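Long-range contacts in putative membrane anchored protein (Corynebacterium diphtheriae, PDB 3LSO), which is of unknown function but, as a putative membrane-anchored protein made of several beta-rich domains, probably acts at the cell surface: residues I426-M431 with L443-E448; I342-D347 with N390-G395. One frame throughout, in Å; residues are numbered along the deposited sequence.

Contact 1: I426-M431 with L443-E448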
loop_
_atom_site.group_PDB
_atom_site.type_symbol
_atom_site.label_atom_id
_atom_site.label_comp_id
_atom_site.label_asym_id
_atom_site.label_seq_id
_atom_site.Cartn_x
_atom_site.Cartn_y
_atom_site.Cartn_z
ATOM N N ILE B 426 -1.942 5.762 25.002
ATOM C CA ILE B 426 -2.535 6.827 24.251
ATOM C C ILE B 426 -3.703 7.436 25.044
ATOM O O ILE B 426 -4.532 6.727 25.611
ATOM C CB ILE B 426 -3.048 6.332 22.903
ATOM C CG1 ILE B 426 -1.893 5.938 21.991
ATOM C CG2 ILE B 426 -3.814 7.427 22.218
ATOM C CD1 ILE B 426 -2.324 5.292 20.671
ATOM N N TYR B 427 -3.778 8.759 25.042
ATOM C CA TYR B 427 -4.653 9.484 25.922
ATOM C C TYR B 427 -5.219 10.622 25.080
ATOM O O TYR B 427 -4.515 11.118 24.197
ATOM C CB TYR B 427 -3.837 10.052 27.088
ATOM C CG TYR B 427 -3.203 9.038 28.047
ATOM C CD1 TYR B 427 -3.890 8.581 29.180
ATOM C CD2 TYR B 427 -1.914 8.567 27.840
ATOM C CE1 TYR B 427 -3.312 7.657 30.065
ATOM C CE2 TYR B 427 -1.317 7.651 28.708
ATOM C CZ TYR B 427 -2.022 7.204 29.814
ATOM O OH TYR B 427 -1.423 6.308 30.666
HETATM N N MSE B 428 -6.483 11.002 25.305
HETATM C CA MSE B 428 -7.099 12.158 24.650
HETATM C C MSE B 428 -7.720 13.018 25.707
HETATM O O MSE B 428 -8.059 12.532 26.788
HETATM C CB MSE B 428 -8.263 11.735 23.768
HETATM C CG MSE B 428 -7.928 11.282 22.372
HETATM SE SE MSE B 428 -9.494 10.385 21.676
HETATM C CE MSE B 428 -9.432 8.828 22.812
ATOM N N PHE B 429 -7.933 14.285 25.393
ATOM C CA PHE B 429 -8.798 15.086 26.227
ATOM C C PHE B 429 -10.258 14.983 25.776
ATOM O O PHE B 429 -10.545 14.615 24.627
ATOM C CB PHE B 429 -8.298 16.516 26.242
ATOM C CG PHE B 429 -6.982 16.658 26.914
ATOM C CD1 PHE B 429 -6.902 17.033 28.236
ATOM C CD2 PHE B 429 -5.806 16.368 26.239
ATOM C CE1 PHE B 429 -5.693 17.152 28.865
ATOM C CE2 PHE B 429 -4.566 16.491 26.880
ATOM C CZ PHE B 429 -4.522 16.882 28.191
ATOM N N GLN B 430 -11.184 15.283 26.677
ATOM C CA GLN B 430 -12.593 15.280 26.320
ATOM C C GLN B 430 -13.170 16.653 26.480
ATOM O O GLN B 430 -12.641 17.467 27.251
ATOM C CB GLN B 430 -13.354 14.327 27.236
ATOM C CG GLN B 430 -12.914 12.863 27.112
ATOM C CD GLN B 430 -13.661 11.948 28.058
ATOM O OE1 GLN B 430 -13.911 12.287 29.212
ATOM N NE2 GLN B 430 -14.030 10.777 27.569
HETATM N N MSE B 431 -14.271 16.920 25.788
HETATM C CA MSE B 431 -15.103 18.102 26.106
HETATM C C MSE B 431 -16.343 17.633 26.834
HETATM O O MSE B 431 -17.005 16.666 26.398
HETATM C CB MSE B 431 -15.531 18.858 24.850
HETATM C CG MSE B 431 -15.913 20.333 25.098
HETATM SE SE MSE B 431 -16.416 21.177 23.422
HETATM C CE MSE B 431 -16.067 22.994 23.890
ATOM N N LEU B 443 -19.729 13.683 27.572
ATOM C CA LEU B 443 -18.284 13.854 27.595
ATOM C C LEU B 443 -17.757 13.223 26.324
ATOM O O LEU B 443 -17.999 12.037 26.061
ATOM C CB LEU B 443 -17.675 13.221 28.826
ATOM C CG LEU B 443 -17.984 13.961 30.127
ATOM C CD1 LEU B 443 -17.887 13.038 31.320
ATOM C CD2 LEU B 443 -17.094 15.194 30.346
ATOM N N VAL B 444 -17.075 14.020 25.504
ATOM C CA VAL B 444 -16.723 13.558 24.161
ATOM C C VAL B 444 -15.222 13.597 23.917
ATOM O O VAL B 444 -14.600 14.672 23.966
ATOM C CB VAL B 444 -17.407 14.395 23.088
ATOM C CG1 VAL B 444 -17.121 13.800 21.737
ATOM C CG2 VAL B 444 -18.894 14.467 23.355
ATOM N N SER B 445 -14.657 12.417 23.657
ATOM C CA SER B 445 -13.239 12.261 23.352
ATOM C C SER B 445 -12.894 12.964 22.065
ATOM O O SER B 445 -13.567 12.761 21.051
ATOM C CB SER B 445 -12.909 10.788 23.211
ATOM O OG SER B 445 -13.159 10.146 24.440
ATOM N N ILE B 446 -11.860 13.797 22.109
ATOM C CA ILE B 446 -11.471 14.586 20.953
ATOM C C ILE B 446 -10.151 14.042 20.453
ATOM O O ILE B 446 -9.106 14.280 21.067
ATOM C CB ILE B 446 -11.448 16.114 21.256
ATOM C CG1 ILE B 446 -12.879 16.622 21.445
ATOM C CG2 ILE B 446 -10.866 16.904 20.096
ATOM C CD1 ILE B 446 -12.935 17.983 21.968
ATOM N N PRO B 447 -10.186 13.264 19.362
ATOM C CA PRO B 447 -8.962 12.629 18.864
ATOM C C PRO B 447 -7.947 13.659 18.429
ATOM O O PRO B 447 -6.813 13.302 18.206
ATOM C CB PRO B 447 -9.428 11.844 17.623
ATOM C CG PRO B 447 -10.906 11.718 17.749
ATOM C CD PRO B 447 -11.375 12.900 18.568
ATOM N N GLU B 448 -8.338 14.922 18.290
ATOM C CA GLU B 448 -7.375 15.933 17.853
ATOM C C GLU B 448 -6.535 16.421 19.034
ATOM O O GLU B 448 -5.624 17.241 18.845
ATOM C CB GLU B 448 -8.043 17.113 17.148
ATOM C CG GLU B 448 -8.616 16.786 15.787
ATOM C CD GLU B 448 -9.889 15.937 15.834
ATOM O OE1 GLU B 448 -10.354 15.534 16.932
ATOM O OE2 GLU B 448 -10.437 15.658 14.746
#
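The side-chain amide of Q430 lies across the neighbouring strand between two residues: NE2 reaches S445, while OE1 sits 3.9 Å from CB of L443, whose side chain crosses the glutamine at about a right angle. Another flat group, the ring of F429, leaves the opposite face of the sheet and turns away from the second strand to meet F416, the ring planes about 40° apart. Q430 gets its reach from CG lying anti to the carbonyl carbon (chi1 -63°) and an extended chain beyond. Its NE2 bond to S445 OG is straight but weak (3.3 Å). Stronger partners hold both ends: N343 ND2 on Q430 OE1, and the backbone N of D289 on S445 OG. The two strands form an antiparallel beta hairpin within a mixed sheet, strand 425-435 also pairing with 335-343. M431 and V444 bond both ways, M431 N to V444 O at 2.9 Å and V444 N to M431 O at 2.8 Å. I446 N meets F429 O at 3.0 Å, nearly along the C=O axis. At P447 the chain turns a corner, and T449 OG1 bonds to both F429 N and I446 O. SE of M428 lies 3.6 Å from P447 CA, and the bend at chi3 (-69°) sets CE beside S445 CB. On the F429 face, I446 CD1 packs 4.0 Å from M431 CB, and both side chains reach strand 321-329.

Contact 2: I342-D347 with N390-G395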
loop_
_atom_site.group_PDB
_atom_site.type_symbol
_atom_site.label_atom_id
_atom_site.label_comp_id
_atom_site.label_asym_id
_atom_site.label_seq_id
_atom_site.Cartn_x
_atom_site.Cartn_y
_atom_site.Cartn_z
ATOM N N ILE B 342 -13.098 21.412 29.255
ATOM C CA ILE B 342 -12.201 20.281 28.974
ATOM C C ILE B 342 -12.103 19.321 30.167
ATOM O O ILE B 342 -11.869 19.760 31.298
ATOM C CB ILE B 342 -10.785 20.763 28.630
ATOM C CG1 ILE B 342 -10.796 21.530 27.317
ATOM C CG2 ILE B 342 -9.801 19.571 28.555
ATOM C CD1 ILE B 342 -9.857 22.719 27.343
ATOM N N ASN B 343 -12.254 18.023 29.895
ATOM C CA ASN B 343 -12.114 16.952 30.896
ATOM C C ASN B 343 -10.902 16.100 30.542
ATOM O O ASN B 343 -10.854 15.455 29.487
ATOM C CB ASN B 343 -13.368 16.068 30.918
ATOM C CG ASN B 343 -13.340 14.998 32.033
ATOM O OD1 ASN B 343 -13.343 15.320 33.214
ATOM N ND2 ASN B 343 -13.362 13.738 31.652
ATOM N N ALA B 344 -9.920 16.080 31.428
ATOM C CA ALA B 344 -8.623 15.521 31.082
ATOM C C ALA B 344 -8.559 14.053 31.449
ATOM O O ALA B 344 -9.323 13.610 32.300
ATOM C CB ALA B 344 -7.542 16.310 31.807
ATOM N N PRO B 345 -7.648 13.288 30.835
ATOM C CA PRO B 345 -7.437 11.956 31.340
ATOM C C PRO B 345 -7.335 11.990 32.838
ATOM O O PRO B 345 -6.866 12.965 33.429
ATOM C CB PRO B 345 -6.074 11.595 30.789
ATOM C CG PRO B 345 -6.015 12.296 29.515
ATOM C CD PRO B 345 -6.721 13.596 29.738
ATOM N N GLU B 346 -7.781 10.915 33.453
ATOM C CA GLU B 346 -7.646 10.724 34.881
ATOM C C GLU B 346 -6.169 10.902 35.291
ATOM O O GLU B 346 -5.268 10.389 34.630
ATOM C CB GLU B 346 -8.154 9.313 35.206
ATOM C CG GLU B 346 -8.745 9.106 36.597
ATOM C CD GLU B 346 -8.833 7.598 36.980
ATOM O OE1 GLU B 346 -9.384 6.773 36.180
ATOM O OE2 GLU B 346 -8.356 7.241 38.091
ATOM N N ASP B 347 -5.960 11.646 36.373
ATOM C CA ASP B 347 -4.641 11.974 36.952
ATOM C C ASP B 347 -4.022 13.248 36.426
ATOM O O ASP B 347 -3.125 13.788 37.086
ATOM C CB ASP B 347 -3.614 10.824 36.871
ATOM C CG ASP B 347 -3.888 9.726 37.891
ATOM O OD1 ASP B 347 -4.796 9.909 38.748
ATOM O OD2 ASP B 347 -3.205 8.669 37.842
ATOM N N ASN B 390 -14.179 14.441 35.888
ATOM C CA ASN B 390 -13.301 14.241 37.035
ATOM C C ASN B 390 -12.744 15.570 37.568
ATOM O O ASN B 390 -13.144 16.641 37.115
ATOM C CB ASN B 390 -12.184 13.252 36.691
ATOM C CG ASN B 390 -11.351 13.709 35.513
ATOM O OD1 ASN B 390 -10.857 14.860 35.483
ATOM N ND2 ASN B 390 -11.188 12.825 34.528
ATOM N N GLU B 391 -11.811 15.492 38.518
ATOM C CA GLU B 391 -11.270 16.682 39.188
ATOM C C GLU B 391 -10.673 17.726 38.238
ATOM O O GLU B 391 -10.551 18.881 38.596
ATOM C CB GLU B 391 -10.231 16.280 40.248
ATOM C CG GLU B 391 -10.795 15.381 41.375
ATOM C CD GLU B 391 -9.720 14.465 42.080
ATOM O OE1 GLU B 391 -8.729 14.007 41.430
ATOM O OE2 GLU B 391 -9.891 14.184 43.304
ATOM N N SER B 392 -10.293 17.327 37.033
ATOM C CA SER B 392 -9.670 18.258 36.108
ATOM C C SER B 392 -10.679 19.173 35.413
ATOM O O SER B 392 -10.316 20.196 34.867
ATOM C CB SER B 392 -8.900 17.489 35.047
ATOM O OG SER B 392 -9.776 16.730 34.215
ATOM N N TYR B 393 -11.945 18.792 35.401
ATOM C CA TYR B 393 -12.919 19.485 34.590
ATOM C C TYR B 393 -13.273 20.804 35.221
ATOM O O TYR B 393 -13.452 20.871 36.461
ATOM C CB TYR B 393 -14.175 18.649 34.504
ATOM C CG TYR B 393 -15.283 19.265 33.714
ATOM C CD1 TYR B 393 -15.317 19.138 32.325
ATOM C CD2 TYR B 393 -16.327 19.940 34.352
ATOM C CE1 TYR B 393 -16.360 19.675 31.588
ATOM C CE2 TYR B 393 -17.370 20.491 33.620
ATOM C CZ TYR B 393 -17.381 20.347 32.240
ATOM O OH TYR B 393 -18.401 20.872 31.500
ATOM N N ARG B 394 -13.387 21.829 34.376
ATOM C CA ARG B 394 -13.860 23.123 34.784
ATOM C C ARG B 394 -14.819 23.545 33.710
ATOM O O ARG B 394 -14.405 23.712 32.553
ATOM C CB ARG B 394 -12.730 24.134 34.833
ATOM C CG ARG B 394 -11.606 23.805 35.815
ATOM C CD ARG B 394 -12.065 23.928 37.244
ATOM N NE ARG B 394 -10.953 23.744 38.147
ATOM C CZ ARG B 394 -10.490 22.563 38.544
ATOM N NH1 ARG B 394 -11.042 21.423 38.106
ATOM N NH2 ARG B 394 -9.456 22.532 39.379
ATOM N N GLY B 395 -16.096 23.730 34.089
ATOM C CA GLY B 395 -17.161 24.053 33.139
ATOM C C GLY B 395 -17.676 25.483 33.194
ATOM O O GLY B 395 -18.018 26.003 34.260
HETATM O O HOH W 1 -11.890 23.342 31.004
#
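N390 points its CB toward segment 342-347, and its first torsion puts CG in the crowded position between backbone N and carbonyl carbon (chi1 58°). From CG the amide splits its work. OD1 turns back on its own loop and accepts twice, from the backbone N of S392 at 3.0 Å and from S392 OG at 2.5 Å, both donors lying in the carbonyl plane. ND2 goes outward to A344 O, 3.0 Å away, in a bond that is almost straight (171°), runs along the C=O axis and keeps the acceptor in the amide plane. With both ends held, the amide has little freedom to flip. The OD1 bond to S392 N is an Asx turn, nested in a type I beta turn from N390 to Y393 that leads into strand 394-398, the antiparallel neighbour of strand 335-343. S392 OG relays the grip: while giving its proton to N390 OD1 it accepts from A344 N at 2.9 Å. N343, with CG anti to its backbone N (chi1 -175°), offers a lone pair of OD1 to N390 N, also 2.9 Å away. The N343 and N390 amides cross obliquely. Further along, Y393 CA makes a CA-H...O contact with I342 O, and its ring carries OH to E339 OE1. Beyond it, a water accepts from I342 N and donates to R394 O. The R394 side chain folds back so that NH1 bonds to E391 O and Y393 O.

In the fold
Contact 2 closes before contact 1 opens, so the two follow in series along the chain, with centres about 11 Å apart and on the same side of the molecule's centre. Strand 335-343 is what joins them: it pairs antiparallel with both 394-398 and 425-435, in the same mixed sheet. They touch directly where N343 N lies 2.7 Å from Q430 O, a probable hydrogen bond, and where the F429 ring packs on A344 and P345. Contact 1 thus supplies the hairpin, and in contact 2 the turn before strand 394-398 docks on the end of strand 335-343, bringing these two strands, far apart in sequence, together with the hairpin 425-435/440-453 in the C-terminal part of this elongated protein.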